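Local coordinates for protein oligogalacturonate lyase (Yersinia enterocolitica subsp. enterocolitica, PDB 3PE7) that probably cleaves oligogalacturonates by beta-elimination in the cytoplasm, using a seven-bladed beta-propeller that carries a manganese site, at residues 202-207 with 243-248. Numbering follows the deposited sequence.
Sequences TVAFCH and EFWVPD
Strand 202-207 and the end of strand 238-245 run antiparallel, their axes at 169° and 8.8 Å apart at closest approach, with A204 opposite W245 and C206 opposite E243; that separation, the side chains of T202, A204, C206, E243 and W245 pointing into the gap, and the strands' membership of different sheets show two sheets meeting face to face. W245 supplies the largest share of the buried surface. Its CG lies anti to the carbonyl carbon (chi1 -74°), and the indole reaches across to A204 and T202. A204 CB lies obliquely over the NE1-CE2-CZ2 side of the indole, 3.7 Å from both NE1 and CZ2 of W245. Farther along the benzo ring, T202 CG2 is 4.1 Å from W245 CZ2 and CH2, the two side chains crossing at about a right angle. The indole N-H is not spent on this contact: NE1 donates to the carbonyl oxygen of I194, on the strand beside 202-207, which ties the ring to the neighbouring sheet. T202 turns its methyl to the indole while OG1 hydrogen-bonds to D199. At the other end, E243, bent at chi2 (-79°), brings OE2 to 3.8 Å from C206 CB, a van der Waals contact. The carboxylate of buried E243 is fixed in rotation by a salt bridge from OE1 to R217 and a hydrogen bond between OE2 and H192. The contact thus joins two successive propeller blades, the second strand of one facing the innermost strand of the next. The next strand of each blade completes the packing: L220 and M218 from 218-222, L252 and Y254 from 252-258, while F244 points away onto strand 287-290 of the following blade.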
loop_
_atom_site.group_PDB
_atom_site.type_symbol
_atom_site.label_atom_id
_atom_site.label_comp_id
_atom_site.label_asym_id
_atom_site.label_seq_id
_atom_site.Cartn_x
_atom_site.Cartn_y
_atom_site.Cartn_z
ATOM N N THR A 202 18.669 -6.395 -1.254
ATOM C CA THR A 202 18.349 -4.991 -1.503
ATOM C C THR A 202 17.081 -4.543 -0.759
ATOM O O THR A 202 16.013 -5.124 -0.933
ATOM C CB THR A 202 18.179 -4.711 -3.010
ATOM O OG1 THR A 202 19.382 -5.088 -3.700
ATOM C CG2 THR A 202 17.945 -3.232 -3.276
ATOM N N VAL A 203 17.226 -3.507 0.064
ATOM C CA VAL A 203 16.078 -2.897 0.743
ATOM C C VAL A 203 15.971 -1.424 0.363
ATOM O O VAL A 203 16.945 -0.660 0.494
ATOM C CB VAL A 203 16.198 -3.045 2.296
ATOM C CG1 VAL A 203 14.981 -2.412 3.018
ATOM C CG2 VAL A 203 16.359 -4.519 2.690
ATOM N N ALA A 204 14.797 -1.018 -0.136
ATOM C CA ALA A 204 14.541 0.384 -0.405
ATOM C C ALA A 204 13.890 0.959 0.837
ATOM O O ALA A 204 13.216 0.239 1.564
ATOM C CB ALA A 204 13.620 0.561 -1.627
ATOM N N PHE A 205 14.121 2.245 1.082
ATOM C CA PHE A 205 13.453 2.968 2.193
ATOM C C PHE A 205 13.508 4.448 1.891
ATOM O O PHE A 205 14.187 4.874 0.961
ATOM C CB PHE A 205 14.111 2.669 3.559
ATOM C CG PHE A 205 15.522 3.196 3.688
ATOM C CD1 PHE A 205 15.780 4.379 4.381
ATOM C CD2 PHE A 205 16.601 2.498 3.138
ATOM C CE1 PHE A 205 17.074 4.862 4.498
ATOM C CE2 PHE A 205 17.901 2.991 3.260
ATOM C CZ PHE A 205 18.134 4.169 3.942
ATOM N N CYS A 206 12.770 5.249 2.658
ATOM C CA CYS A 206 12.730 6.686 2.391
ATOM C C CYS A 206 13.170 7.544 3.568
ATOM O O CYS A 206 13.182 7.107 4.727
ATOM C CB CYS A 206 11.328 7.134 1.929
ATOM S SG CYS A 206 10.027 7.133 3.212
ATOM N N HIS A 207 13.519 8.780 3.238
ATOM C CA HIS A 207 13.576 9.845 4.236
ATOM C C HIS A 207 12.210 10.495 4.191
ATOM O O HIS A 207 11.859 11.153 3.203
ATOM C CB HIS A 207 14.682 10.839 3.906
ATOM C CG HIS A 207 16.063 10.305 4.145
ATOM N ND1 HIS A 207 17.195 11.075 3.972
ATOM C CD2 HIS A 207 16.497 9.082 4.537
ATOM C CE1 HIS A 207 18.265 10.352 4.253
ATOM N NE2 HIS A 207 17.872 9.133 4.579
ATOM N N GLU A 243 7.060 6.086 -4.461
ATOM C CA GLU A 243 7.974 5.016 -4.881
ATOM C C GLU A 243 7.408 3.634 -4.541
ATOM O O GLU A 243 6.747 3.435 -3.514
ATOM C CB GLU A 243 9.399 5.202 -4.309
ATOM C CG GLU A 243 9.570 4.842 -2.820
ATOM C CD GLU A 243 9.069 5.927 -1.873
ATOM O OE1 GLU A 243 8.752 7.057 -2.343
ATOM O OE2 GLU A 243 8.989 5.644 -0.646
ATOM N N PHE A 244 7.635 2.690 -5.448
ATOM C CA PHE A 244 7.265 1.300 -5.221
ATOM C C PHE A 244 8.142 0.397 -6.087
ATOM O O PHE A 244 8.695 0.845 -7.099
ATOM C CB PHE A 244 5.771 1.024 -5.485
ATOM C CG PHE A 244 5.358 1.142 -6.929
ATOM C CD1 PHE A 244 5.200 -0.008 -7.723
ATOM C CD2 PHE A 244 5.121 2.388 -7.504
ATOM C CE1 PHE A 244 4.804 0.100 -9.069
ATOM C CE2 PHE A 244 4.714 2.511 -8.827
ATOM C CZ PHE A 244 4.552 1.360 -9.619
ATOM N N TRP A 245 8.294 -0.854 -5.661
ATOM C CA TRP A 245 8.932 -1.876 -6.483
ATOM C C TRP A 245 7.937 -2.425 -7.501
ATOM O O TRP A 245 6.826 -2.822 -7.136
ATOM C CB TRP A 245 9.409 -3.062 -5.627
ATOM C CG TRP A 245 10.648 -2.791 -4.781
ATOM C CD1 TRP A 245 10.712 -2.760 -3.400
ATOM C CD2 TRP A 245 11.965 -2.518 -5.251
ATOM N NE1 TRP A 245 12.007 -2.500 -2.995
ATOM C CE2 TRP A 245 12.789 -2.328 -4.110
ATOM C CE3 TRP A 245 12.538 -2.424 -6.528
ATOM C CZ2 TRP A 245 14.159 -2.065 -4.211
ATOM C CZ3 TRP A 245 13.910 -2.156 -6.635
ATOM C CH2 TRP A 245 14.699 -1.964 -5.477
ATOM N N VAL A 246 8.340 -2.486 -8.770
ATOM C CA VAL A 246 7.602 -3.365 -9.702
ATOM C C VAL A 246 7.619 -4.755 -9.055
ATOM O O VAL A 246 8.653 -5.172 -8.534
ATOM C CB VAL A 246 8.256 -3.410 -11.100
ATOM C CG1 VAL A 246 7.375 -4.195 -12.096
ATOM C CG2 VAL A 246 8.478 -1.997 -11.629
ATOM N N PRO A 247 6.474 -5.462 -9.047
ATOM C CA PRO A 247 6.402 -6.731 -8.281
ATOM C C PRO A 247 7.366 -7.810 -8.725
ATOM O O PRO A 247 7.691 -8.673 -7.917
ATOM C CB PRO A 247 4.948 -7.180 -8.455
ATOM C CG PRO A 247 4.179 -5.880 -8.640
ATOM C CD PRO A 247 5.141 -4.968 -9.432
ATOM N N ASP A 248 7.831 -7.750 -9.966
ATOM C CA ASP A 248 8.881 -8.694 -10.410
ATOM C C ASP A 248 10.286 -8.296 -9.945
ATOM O O ASP A 248 11.237 -9.046 -10.162
ATOM C CB ASP A 248 8.825 -8.936 -11.928
ATOM C CG ASP A 248 9.229 -7.710 -12.760
ATOM O OD1 ASP A 248 9.591 -6.640 -12.211
ATOM O OD2 ASP A 248 9.193 -7.849 -14.007
#